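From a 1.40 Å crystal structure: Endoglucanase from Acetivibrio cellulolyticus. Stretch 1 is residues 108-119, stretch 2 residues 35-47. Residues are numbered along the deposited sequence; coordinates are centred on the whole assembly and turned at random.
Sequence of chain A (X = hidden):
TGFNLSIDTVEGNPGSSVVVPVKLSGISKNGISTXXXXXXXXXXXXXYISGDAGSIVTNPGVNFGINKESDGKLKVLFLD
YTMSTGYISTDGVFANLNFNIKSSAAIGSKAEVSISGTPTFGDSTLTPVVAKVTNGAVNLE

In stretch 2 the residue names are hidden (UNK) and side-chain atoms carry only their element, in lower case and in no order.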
# COMPACT_ATOMS: atom_id res chain seq x y z
N GLY A 108 -27.28 -11.53 -7.02
CA GLY A 108 -26.60 -12.06 -8.18
C GLY A 108 -25.63 -11.09 -8.89
O GLY A 108 -24.86 -11.54 -9.76
N SER A 109 -25.68 -9.79 -8.59
CA SER A 109 -24.72 -8.84 -9.22
C SER A 109 -23.38 -8.89 -8.50
O SER A 109 -23.26 -9.63 -7.52
CB SER A 109 -25.27 -7.44 -9.25
OG SER A 109 -25.30 -6.78 -7.97
N LYS A 110 -22.39 -8.17 -9.05
CA LYS A 110 -21.02 -8.23 -8.51
C LYS A 110 -20.52 -6.81 -8.26
O LYS A 110 -20.81 -5.91 -9.02
CB LYS A 110 -19.99 -8.85 -9.48
CG LYS A 110 -20.38 -10.10 -10.16
CD LYS A 110 -20.41 -11.29 -9.28
CE LYS A 110 -20.67 -12.51 -10.15
NZ LYS A 110 -22.12 -12.90 -10.08
N ALA A 111 -19.79 -6.64 -7.17
CA ALA A 111 -19.13 -5.38 -6.81
C ALA A 111 -17.64 -5.63 -6.96
O ALA A 111 -17.04 -6.28 -6.11
CB ALA A 111 -19.47 -4.91 -5.42
N GLU A 112 -17.04 -5.12 -8.03
CA GLU A 112 -15.63 -5.33 -8.31
C GLU A 112 -14.77 -4.63 -7.27
O GLU A 112 -15.10 -3.50 -6.77
CB GLU A 112 -15.27 -4.80 -9.67
CG GLU A 112 -15.87 -5.65 -10.79
CD GLU A 112 -15.48 -5.24 -12.17
OE1 GLU A 112 -14.77 -4.21 -12.27
OE2 GLU A 112 -15.90 -5.97 -13.11
N VAL A 113 -13.66 -5.29 -6.91
CA VAL A 113 -12.67 -4.74 -6.00
C VAL A 113 -11.32 -5.09 -6.70
O VAL A 113 -11.04 -6.26 -6.91
CB VAL A 113 -12.68 -5.34 -4.59
CG1 VAL A 113 -11.67 -4.70 -3.68
CG2 VAL A 113 -14.05 -5.19 -3.94
N SER A 114 -10.55 -4.07 -7.07
CA SER A 114 -9.44 -4.25 -8.04
C SER A 114 -8.23 -3.47 -7.57
O SER A 114 -8.32 -2.38 -6.93
CB SER A 114 -9.84 -3.68 -9.38
OG SER A 114 -11.04 -4.25 -9.81
N ILE A 115 -7.04 -3.95 -8.00
CA ILE A 115 -5.85 -3.09 -7.93
C ILE A 115 -5.90 -2.11 -9.09
O ILE A 115 -6.31 -2.50 -10.20
CB ILE A 115 -4.62 -3.97 -8.01
CG1 ILE A 115 -4.57 -5.05 -6.92
CG2 ILE A 115 -3.33 -3.08 -7.96
CD1 ILE A 115 -4.63 -4.60 -5.46
N SER A 116 -5.56 -0.85 -8.84
CA SER A 116 -5.56 0.20 -9.82
C SER A 116 -4.14 0.80 -9.99
O SER A 116 -3.48 1.02 -9.02
CB SER A 116 -6.54 1.32 -9.37
OG SER A 116 -6.58 2.38 -10.31
N GLY A 117 -3.71 0.98 -11.24
CA GLY A 117 -2.40 1.53 -11.53
C GLY A 117 -1.28 0.61 -11.13
O GLY A 117 -1.44 -0.63 -11.12
N THR A 118 -0.10 1.16 -10.88
CA THR A 118 1.10 0.34 -10.69
C THR A 118 1.35 0.07 -9.24
O THR A 118 1.56 1.00 -8.48
CB THR A 118 2.31 1.05 -11.38
OG1 THR A 118 2.11 1.09 -12.81
CG2 THR A 118 3.62 0.37 -11.07
N PRO A 119 1.37 -1.18 -8.83
CA PRO A 119 1.74 -1.49 -7.48
C PRO A 119 3.26 -1.63 -7.35
O PRO A 119 3.94 -2.01 -8.33
CB PRO A 119 1.04 -2.81 -7.23
CG PRO A 119 0.95 -3.48 -8.51
CD PRO A 119 0.95 -2.42 -9.57
N UNK A 35 5.58 -1.72 0.51
CA UNK A 35 4.48 -1.91 -0.45
C UNK A 35 3.71 -0.65 -0.60
O UNK A 35 3.48 0.05 0.41
c UNK A 35 3.56 -3.03 -0.02
N UNK A 36 3.22 -0.37 -1.82
CA UNK A 36 2.22 0.65 -2.03
C UNK A 36 1.37 0.29 -3.19
O UNK A 36 1.87 -0.07 -4.24
o UNK A 36 4.68 1.84 -3.48
c UNK A 36 3.56 2.31 -3.46
o UNK A 36 3.01 2.92 -4.40
c UNK A 36 2.80 2.09 -2.16
N UNK A 37 0.09 0.50 -3.05
CA UNK A 37 -0.83 0.26 -4.19
C UNK A 37 -2.17 0.89 -3.90
O UNK A 37 -2.44 1.27 -2.75
c UNK A 37 -2.16 -3.86 -1.38
c UNK A 37 -2.74 -2.32 -3.13
c UNK A 37 -0.96 -1.23 -4.56
c UNK A 37 -3.11 -3.19 -2.12
c UNK A 37 -0.82 -3.68 -1.68
c UNK A 37 -0.47 -2.79 -2.66
c UNK A 37 -1.42 -2.13 -3.45
N UNK A 38 -2.93 1.03 -4.99
CA UNK A 38 -4.27 1.60 -4.93
C UNK A 38 -5.24 0.45 -5.12
O UNK A 38 -5.05 -0.40 -5.96
c UNK A 38 -4.47 2.59 -6.06
c UNK A 38 -5.89 3.19 -6.10
o UNK A 38 -3.57 3.68 -5.92
N UNK A 39 -6.33 0.48 -4.33
CA UNK A 39 -7.50 -0.42 -4.48
C UNK A 39 -8.73 0.39 -4.84
O UNK A 39 -9.05 1.33 -4.14
c UNK A 39 -8.99 -2.16 -3.46
c UNK A 39 -6.58 -2.03 -2.78
c UNK A 39 -7.78 -1.25 -3.22
N UNK A 40 -9.33 0.07 -5.95
CA UNK A 40 -10.62 0.62 -6.38
C UNK A 40 -11.70 -0.37 -6.03
O UNK A 40 -11.50 -1.58 -6.03
c UNK A 40 -10.65 1.10 -7.82
c UNK A 40 -9.66 2.22 -7.98
o UNK A 40 -10.31 0.03 -8.66
N UNK A 41 -12.89 0.16 -5.77
CA UNK A 41 -14.07 -0.69 -5.47
C UNK A 41 -15.29 -0.03 -6.05
O UNK A 41 -15.38 1.22 -6.18
c UNK A 41 -15.67 0.69 -2.82
c UNK A 41 -13.28 0.93 -2.62
c UNK A 41 -14.15 -1.00 -3.98
o UNK A 41 -14.95 3.73 -0.87
c UNK A 41 -14.35 0.22 -3.13
c UNK A 41 -13.46 2.07 -1.89
c UNK A 41 -15.85 1.85 -2.09
c UNK A 41 -14.75 2.54 -1.59
N UNK A 42 -16.31 -0.85 -6.26
CA UNK A 42 -17.56 -0.31 -6.85
C UNK A 42 -18.38 0.37 -5.76
O UNK A 42 -19.11 -0.27 -4.95
o UNK A 42 -20.25 -1.85 -8.83
o UNK A 42 -20.01 0.18 -7.96
c UNK A 42 -18.36 -1.44 -7.49
c UNK A 42 -19.64 -1.00 -8.14
N UNK A 43 -18.23 1.70 -5.70
CA UNK A 43 -18.86 2.44 -4.60
C UNK A 43 -20.35 2.56 -4.84
O UNK A 43 -21.05 2.96 -3.92
c UNK A 43 -18.25 3.83 -4.44
N UNK A 44 -20.90 2.14 -6.00
CA UNK A 44 -22.35 2.15 -6.15
C UNK A 44 -22.98 1.00 -5.39
O UNK A 44 -24.19 1.05 -5.14
c UNK A 44 -22.12 3.09 -8.43
o UNK A 44 -22.59 0.72 -8.14
c UNK A 44 -22.78 2.05 -7.62
N UNK A 45 -22.17 0.02 -4.99
CA UNK A 45 -22.66 -1.14 -4.27
C UNK A 45 -22.07 -1.34 -2.87
O UNK A 45 -22.66 -2.03 -2.07
n UNK A 45 -23.57 -4.80 -9.17
c UNK A 45 -22.80 -3.66 -7.18
c UNK A 45 -22.40 -2.37 -5.07
c UNK A 45 -23.13 -2.38 -6.41
c UNK A 45 -23.19 -3.50 -8.65
N UNK A 46 -20.93 -0.72 -2.60
CA UNK A 46 -20.20 -0.94 -1.39
C UNK A 46 -19.92 0.38 -0.72
O UNK A 46 -19.45 1.35 -1.38
c UNK A 46 -18.85 -3.01 -2.34
c UNK A 46 -17.43 -3.39 -2.66
c UNK A 46 -19.62 -4.11 -1.57
c UNK A 46 -18.87 -1.65 -1.62
N UNK A 47 -20.06 0.38 0.57
CA UNK A 47 -19.68 1.52 1.44
C UNK A 47 -18.43 1.07 2.24
O UNK A 47 -18.51 0.14 3.04
o UNK A 47 -21.23 4.14 5.31
c UNK A 47 -20.45 3.00 3.36
c UNK A 47 -21.38 3.09 4.62
c UNK A 47 -20.81 1.88 2.38
o UNK A 47 -22.17 2.17 5.05
O HOH W 1 3.55 2.19 -6.98
O HOH W 2 -1.37 0.41 -7.39
O HOH W 3 -18.72 -3.69 -10.00

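Position 35 has one side-chain carbon. It lies out of reach of stretch 1. This is Ala35.

Position 36 has two carbons, the second carrying two oxygens. One oxygen and Thr118 O both lie within reach of water 1, whose O is 2.7 Å from the former and 2.8 Å from the latter. This is Asp36. Its backbone O accepts a CA-H...O contact from Pro119 CA at 3.5 Å.

Position 37 has one carbon, then a six-carbon ring without oxygen. A ring carbon lies near Ile115 CD1, and CB near Pro119 CB. This is Phe37. CD1 is 3.8 Å from Ile115 CD1, CB 3.7 Å from Pro119 CB.

Position 38 has one carbon carrying an oxygen and a carbon. The branch carbon nears Ser116 CB. This is Thr38. Its CG2 is 3.8 Å from Ser116 CB. Water 2 accepts from Thr38 N and donates to Ser116 O.

Position 39 has three carbons, forked at the first, and no oxygen. The fork touches Val113 and Ile115. This is Val39. Its CG1 packs 3.7 Å from Val113 CG1, and its CG2 is 4.2 Å from Ile115 CD1.

Position 40 again has one carbon carrying an oxygen and a carbon. The branch carbon touches Ser116 CB. This is Thr40. Its CG2 is 3.5 Å from Ser116 CB. Its backbone pairs with Ser114 in both directions: Thr40 N to Ser114 O, 2.8 Å, and Ser114 N to Thr40 O, 2.9 Å.

Position 41 has one carbon, then a six-carbon ring bearing an oxygen. CB lies 4.2 Å from Val113 CG2, but the ring end leads away from stretch 1. This is Tyr41.

Position 42 has two carbons, the second carrying two oxygens. CB nears Ala111. This is Asp42. Its N donates to Glu112 O at 3.0 Å. Water 3 links its OD2 to Lys110 O and Glu112 N.

Position 43 has a single carbon pointing away from stretch 1. This is Ala43.

Position 44 has one carbon carrying an oxygen and a carbon. The oxygen donates to Asp42 OD1. This is Thr44.

Position 45 has four carbons in a row ending in nitrogen. The nitrogen reaches Lys110 O and Ser109 OG. This is Lys45. Its NZ donates to Lys110 O at 3.0 Å and weakly to Ser109 OG at 2.9 Å.

Position 46 has four carbons, forked at the second. The fork carbon touches Ala111 CB. This is Leu46. Its CG lies 3.7 Å from Ala111 CB.

Position 47 has three carbons, the third carrying two oxygens, and is beyond reach. This is Glu47.

The contact is an antiparallel strand pairing. Backbone hydrogen bonds set the register. Val113, Ile115, Val39 and Tyr41 share one sheet face; Ser114 and Thr40 lie on the other. Lys45 extends the contact past the strand end.

Stretch 2 (35-47) ADFTVTYDATKLE
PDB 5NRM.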